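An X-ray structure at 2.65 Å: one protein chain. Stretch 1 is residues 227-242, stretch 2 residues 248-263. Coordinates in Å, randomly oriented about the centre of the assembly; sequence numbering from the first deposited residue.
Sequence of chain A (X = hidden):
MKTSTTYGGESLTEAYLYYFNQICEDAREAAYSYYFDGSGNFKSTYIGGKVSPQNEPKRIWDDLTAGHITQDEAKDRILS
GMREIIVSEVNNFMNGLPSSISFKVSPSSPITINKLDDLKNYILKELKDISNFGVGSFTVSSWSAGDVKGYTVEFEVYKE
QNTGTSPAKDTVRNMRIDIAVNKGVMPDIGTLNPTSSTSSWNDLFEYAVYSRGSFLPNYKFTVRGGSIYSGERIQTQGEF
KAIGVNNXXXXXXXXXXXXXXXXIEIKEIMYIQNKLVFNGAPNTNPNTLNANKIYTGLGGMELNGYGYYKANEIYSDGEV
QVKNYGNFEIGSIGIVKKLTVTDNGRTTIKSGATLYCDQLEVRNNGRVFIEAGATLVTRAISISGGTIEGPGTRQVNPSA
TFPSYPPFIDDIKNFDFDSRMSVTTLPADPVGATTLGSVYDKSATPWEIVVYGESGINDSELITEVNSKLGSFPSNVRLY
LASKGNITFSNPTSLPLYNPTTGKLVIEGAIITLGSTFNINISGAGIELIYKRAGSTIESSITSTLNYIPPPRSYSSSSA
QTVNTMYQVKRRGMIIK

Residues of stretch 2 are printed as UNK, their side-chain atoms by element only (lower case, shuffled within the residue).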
# COMPACT_ATOMS: atom_id res chain seq x y z
N SER A 227 8.23 0.43 2.13
CA SER A 227 6.89 0.61 2.63
C SER A 227 6.20 1.70 1.84
O SER A 227 6.81 2.44 1.06
CB SER A 227 6.90 0.93 4.12
OG SER A 227 7.55 -0.09 4.85
N ILE A 228 4.89 1.79 2.06
CA ILE A 228 4.00 2.69 1.35
C ILE A 228 3.24 3.47 2.40
O ILE A 228 2.72 2.88 3.36
CB ILE A 228 3.02 1.92 0.45
CG1 ILE A 228 3.77 1.26 -0.71
CG2 ILE A 228 1.91 2.80 -0.05
CD1 ILE A 228 3.24 -0.11 -1.05
N TYR A 229 3.20 4.79 2.25
CA TYR A 229 2.45 5.67 3.13
C TYR A 229 1.67 6.65 2.29
O TYR A 229 2.18 7.17 1.29
CB TYR A 229 3.37 6.47 4.08
CG TYR A 229 2.62 7.59 4.79
CD1 TYR A 229 1.77 7.30 5.86
CD2 TYR A 229 2.72 8.92 4.37
CE1 TYR A 229 1.07 8.29 6.50
CE2 TYR A 229 2.01 9.92 5.00
CZ TYR A 229 1.19 9.59 6.07
OH TYR A 229 0.47 10.57 6.74
N SER A 230 0.45 6.94 2.72
CA SER A 230 -0.31 8.07 2.19
C SER A 230 -1.05 8.78 3.31
O SER A 230 -1.65 8.14 4.18
CB SER A 230 -1.32 7.64 1.14
OG SER A 230 -2.45 8.48 1.20
N GLY A 231 -1.04 10.11 3.25
CA GLY A 231 -1.81 10.91 4.19
C GLY A 231 -3.28 11.04 3.86
O GLY A 231 -4.08 11.31 4.76
N GLU A 232 -3.66 10.87 2.59
CA GLU A 232 -5.06 10.91 2.17
C GLU A 232 -5.46 9.61 1.47
O GLU A 232 -5.21 8.53 2.00
CB GLU A 232 -5.31 12.10 1.24
CG GLU A 232 -5.00 13.46 1.87
CD GLU A 232 -5.95 13.83 3.00
OE1 GLU A 232 -7.16 13.50 2.92
OE2 GLU A 232 -5.47 14.46 3.96
N ARG A 233 -6.07 9.70 0.29
CA ARG A 233 -6.61 8.52 -0.40
C ARG A 233 -5.53 7.77 -1.19
O ARG A 233 -4.62 8.38 -1.77
CB ARG A 233 -7.72 8.94 -1.36
CG ARG A 233 -9.02 9.35 -0.70
CD ARG A 233 -10.05 9.84 -1.75
NE ARG A 233 -10.26 8.92 -2.88
CZ ARG A 233 -9.66 9.03 -4.07
NH1 ARG A 233 -9.93 8.15 -5.03
NH2 ARG A 233 -8.79 10.02 -4.32
N ILE A 234 -5.65 6.44 -1.21
CA ILE A 234 -4.95 5.60 -2.18
C ILE A 234 -5.99 4.98 -3.09
O ILE A 234 -6.97 4.39 -2.62
CB ILE A 234 -4.11 4.50 -1.50
CG1 ILE A 234 -2.94 5.10 -0.72
CG2 ILE A 234 -3.60 3.50 -2.54
CD1 ILE A 234 -2.18 4.10 0.12
N GLN A 235 -5.79 5.13 -4.39
CA GLN A 235 -6.69 4.55 -5.38
C GLN A 235 -5.85 4.03 -6.53
O GLN A 235 -5.16 4.80 -7.21
CB GLN A 235 -7.72 5.57 -5.86
CG GLN A 235 -8.45 5.15 -7.12
CD GLN A 235 -9.53 6.15 -7.53
OE1 GLN A 235 -10.73 5.89 -7.35
NE2 GLN A 235 -9.11 7.29 -8.08
N THR A 236 -5.92 2.72 -6.76
CA THR A 236 -5.16 2.03 -7.78
C THR A 236 -6.10 1.59 -8.89
O THR A 236 -7.19 1.07 -8.62
CB THR A 236 -4.44 0.82 -7.19
OG1 THR A 236 -5.40 -0.13 -6.72
CG2 THR A 236 -3.55 1.26 -6.03
N GLN A 237 -5.69 1.81 -10.15
CA GLN A 237 -6.55 1.60 -11.31
C GLN A 237 -6.22 0.32 -12.08
O GLN A 237 -6.37 0.28 -13.30
CB GLN A 237 -6.49 2.81 -12.23
CG GLN A 237 -5.09 3.18 -12.71
CD GLN A 237 -5.08 4.38 -13.67
OE1 GLN A 237 -4.28 5.31 -13.51
NE2 GLN A 237 -5.97 4.36 -14.67
N GLY A 238 -5.78 -0.72 -11.40
CA GLY A 238 -5.60 -1.99 -12.06
C GLY A 238 -4.14 -2.38 -12.13
O GLY A 238 -3.24 -1.53 -12.20
N GLU A 239 -3.89 -3.70 -12.09
CA GLU A 239 -2.55 -4.27 -12.17
C GLU A 239 -1.60 -3.64 -11.16
O GLU A 239 -0.44 -3.36 -11.47
CB GLU A 239 -1.97 -4.14 -13.59
CG GLU A 239 -2.67 -4.95 -14.65
CD GLU A 239 -2.56 -6.45 -14.44
OE1 GLU A 239 -1.57 -6.91 -13.82
OE2 GLU A 239 -3.47 -7.16 -14.92
N PHE A 240 -2.10 -3.40 -9.96
CA PHE A 240 -1.26 -2.86 -8.90
C PHE A 240 -0.68 -4.00 -8.08
O PHE A 240 -1.41 -4.88 -7.63
CB PHE A 240 -2.05 -1.91 -8.01
CG PHE A 240 -1.27 -1.41 -6.83
CD1 PHE A 240 -0.42 -0.32 -6.97
CD2 PHE A 240 -1.36 -2.04 -5.61
CE1 PHE A 240 0.32 0.13 -5.89
CE2 PHE A 240 -0.63 -1.59 -4.54
CZ PHE A 240 0.21 -0.51 -4.67
N LYS A 241 0.64 -4.00 -7.89
CA LYS A 241 1.32 -5.08 -7.18
C LYS A 241 2.29 -4.53 -6.15
O LYS A 241 3.10 -3.64 -6.45
CB LYS A 241 2.05 -6.01 -8.14
CG LYS A 241 1.12 -6.92 -8.88
CD LYS A 241 1.78 -7.48 -10.13
CE LYS A 241 1.23 -8.83 -10.51
NZ LYS A 241 -0.23 -8.77 -10.76
N ALA A 242 2.21 -5.05 -4.94
CA ALA A 242 3.17 -4.79 -3.88
C ALA A 242 3.84 -6.12 -3.53
O ALA A 242 3.20 -7.01 -2.96
CB ALA A 242 2.47 -4.17 -2.68
N UNK A 248 2.08 -0.86 4.72
CA UNK A 248 1.24 0.04 3.92
C UNK A 248 0.38 0.79 4.92
O UNK A 248 -0.59 0.23 5.42
c UNK A 248 -0.87 -0.86 0.79
c UNK A 248 0.39 -0.72 2.92
c UNK A 248 -0.39 0.07 1.86
c UNK A 248 -1.60 0.83 2.41
N UNK A 249 0.71 2.04 5.20
CA UNK A 249 -0.05 2.86 6.14
C UNK A 249 -0.83 3.92 5.38
O UNK A 249 -0.25 4.74 4.65
c UNK A 249 0.07 4.55 7.97
c UNK A 249 0.87 3.53 7.18
c UNK A 249 2.64 3.00 8.92
c UNK A 249 1.53 2.47 8.06
N UNK A 250 -2.14 3.93 5.56
CA UNK A 250 -2.97 4.97 4.95
C UNK A 250 -3.71 5.70 6.05
O UNK A 250 -4.52 5.10 6.76
c UNK A 250 -3.97 4.40 3.95
s UNK A 250 -5.10 5.70 3.39
N UNK A 251 -3.45 7.00 6.19
CA UNK A 251 -4.08 7.76 7.24
C UNK A 251 -5.23 8.63 6.72
O UNK A 251 -5.81 9.40 7.50
c UNK A 251 -2.11 7.66 8.79
c UNK A 251 -2.49 8.34 11.22
c UNK A 251 -3.03 8.58 7.98
n UNK A 251 -1.77 8.69 12.49
c UNK A 251 -1.54 8.33 10.03
N UNK A 252 -5.61 8.47 5.45
CA UNK A 252 -6.78 9.12 4.88
C UNK A 252 -8.03 8.24 4.86
O UNK A 252 -8.07 7.15 5.43
N UNK A 253 -9.08 8.73 4.19
CA UNK A 253 -10.40 8.10 4.33
C UNK A 253 -10.66 6.82 3.51
O UNK A 253 -11.59 6.08 3.87
c UNK A 253 -9.17 10.10 3.65
c UNK A 253 -11.37 9.21 3.89
c UNK A 253 -10.56 10.15 3.09
N UNK A 254 -9.94 6.55 2.43
CA UNK A 254 -10.20 5.35 1.63
C UNK A 254 -8.88 4.77 1.15
O UNK A 254 -7.89 5.49 0.99
o UNK A 254 -12.52 7.94 -1.63
o UNK A 254 -13.66 6.08 -1.32
c UNK A 254 -12.12 6.71 0.42
c UNK A 254 -12.82 6.93 -0.94
c UNK A 254 -11.07 5.59 0.37
N UNK A 255 -8.89 3.46 0.92
CA UNK A 255 -7.94 2.78 0.05
C UNK A 255 -8.78 1.98 -0.91
O UNK A 255 -9.42 1.00 -0.51
c UNK A 255 -6.13 2.68 1.78
c UNK A 255 -6.04 1.18 -0.21
c UNK A 255 -6.96 1.88 0.80
N UNK A 256 -8.81 2.38 -2.17
CA UNK A 256 -9.67 1.76 -3.16
C UNK A 256 -8.77 1.06 -4.16
O UNK A 256 -8.03 1.70 -4.91
c UNK A 256 -10.57 2.79 -3.86
c UNK A 256 -11.24 3.72 -2.83
c UNK A 256 -11.55 2.07 -4.77
c UNK A 256 -12.31 3.07 -1.94
N UNK A 257 -8.85 -0.27 -4.20
CA UNK A 257 -8.13 -1.07 -5.17
C UNK A 257 -9.12 -1.49 -6.25
O UNK A 257 -10.04 -2.27 -5.98
c UNK A 257 -6.42 -1.82 -3.49
c UNK A 257 -7.46 -2.28 -4.51
c UNK A 257 -6.84 -3.20 -5.56
N UNK A 258 -8.95 -0.98 -7.47
CA UNK A 258 -9.86 -1.23 -8.58
C UNK A 258 -9.25 -2.21 -9.57
O UNK A 258 -8.03 -2.43 -9.59
c UNK A 258 -10.23 0.06 -9.30
c UNK A 258 -11.17 0.95 -8.49
o UNK A 258 -12.02 0.46 -7.75
n UNK A 258 -11.01 2.26 -8.64
N UNK A 259 -10.12 -2.78 -10.42
CA UNK A 259 -9.69 -3.68 -11.48
C UNK A 259 -9.18 -5.02 -10.96
O UNK A 259 -9.33 -5.36 -9.78
N UNK A 260 -8.56 -5.77 -11.87
CA UNK A 260 -8.00 -7.07 -11.57
C UNK A 260 -6.48 -7.11 -11.65
O UNK A 260 -5.80 -6.12 -11.88
N UNK A 261 -5.95 -8.32 -11.45
CA UNK A 261 -4.52 -8.51 -11.52
C UNK A 261 -3.74 -7.84 -10.41
O UNK A 261 -2.51 -7.71 -10.53
N UNK A 262 -4.41 -7.42 -9.35
CA UNK A 262 -3.72 -6.86 -8.21
C UNK A 262 -3.24 -7.95 -7.28
O UNK A 262 -3.96 -8.93 -7.03
n UNK A 262 -6.56 -5.00 -8.51
c UNK A 262 -5.25 -4.92 -8.37
c UNK A 262 -4.64 -5.91 -7.46
o UNK A 262 -4.55 -4.10 -8.98
N UNK A 263 -2.04 -7.78 -6.76
CA UNK A 263 -1.44 -8.75 -5.87
C UNK A 263 -0.67 -7.95 -4.82
O UNK A 263 0.27 -7.23 -5.17
o UNK A 263 0.44 -10.36 -5.88
c UNK A 263 -0.55 -9.71 -6.67
O HOH W 1 -5.74 -1.62 -8.69

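Position 248 carries four carbons forked at the second, and the fork lies 4.0 Å from Ile-228 CG2; this is Leu-248, whose CD2 also lies 4.0 Å from Ile-234 CD1. Position 249 has four carbons forked at the first, one arm two carbons long: Ile-249. Its CG2 packs 3.9 Å from Tyr-229 CD1, while its N donates to Ile-228 O (2.9 Å) and its O accepts from Ser-230 N (3.0 Å). At 250 one carbon leads to sulfur, the mark of Cys-250; SG is 3.2 Å from Glu-232 O, and CB is 4.2 Å from Ile-234 CD1.

Position 251 has four carbons in a row ending in nitrogen, so Lys-251; its CG meets the edge of the Tyr-229 ring, 4.0 Å from CE1, and its N bonds to Ser-230 O (2.9 Å). Position 252 has no side-chain atoms. A CB on Gly-252 would fall 2.2 Å from Glu-232 O, a clash. Three carbons close a ring onto the backbone nitrogen at 253, defining Pro-253, whose CD is 4.0 Å from Glu-232 OE1.

At 254, three carbons end in two oxygens. Glu-254 forms a salt bridge from OE1 to Arg-233 NE at 2.8 Å. Position 255, one carbon carrying two, is Val-255, with CG1 4.1 Å from Ile-234 CB. Position 256 has four carbons forked at the first with one longer arm: Ile-256, whose CB is 4.5 Å from Gln-235 CB. Position 257 repeats the three-carbon fork, and Val-257 CG1 approaches Thr-236 OG1 at 3.6 Å.

At position 258 two carbons lead to an oxygen and a nitrogen on the second, which makes it Asn-258; its backbone N donates a hydrogen bond to Thr-236 O (2.9 Å). Positions 259, 260 and 261 lack side chains: Gly-259, Gly-260 and Gly-261. Positive phi favours glycine at the first and third, and a CB on the third would lie 2.3 Å from Glu-239 OE2. Position 262 again has two carbons, then oxygen and nitrogen; Asn-262 OD1 accepts from Phe-240 N at 2.7 Å. One carbon and one oxygen at 263 give Ser-263, whose O accepts from Ala-242 N (2.9 Å).

The contact is a parallel pairing in three ladders, with the register shifting by one at each intervening turn. Side chains of Ile-228, Ile-234, Leu-248 and Val-255 pack on the same face. At the second turn, a water accepts from Thr-236 OG1 (2.5 Å) and Gly-238 N (2.9 Å) and donates to Asn-258 O (2.6 Å) and Asn-262 OD1 (2.8 Å), joining the stretches where the ladder is interrupted.

Stretch 2 (248-263) LICKGPEVIVNGGGNS
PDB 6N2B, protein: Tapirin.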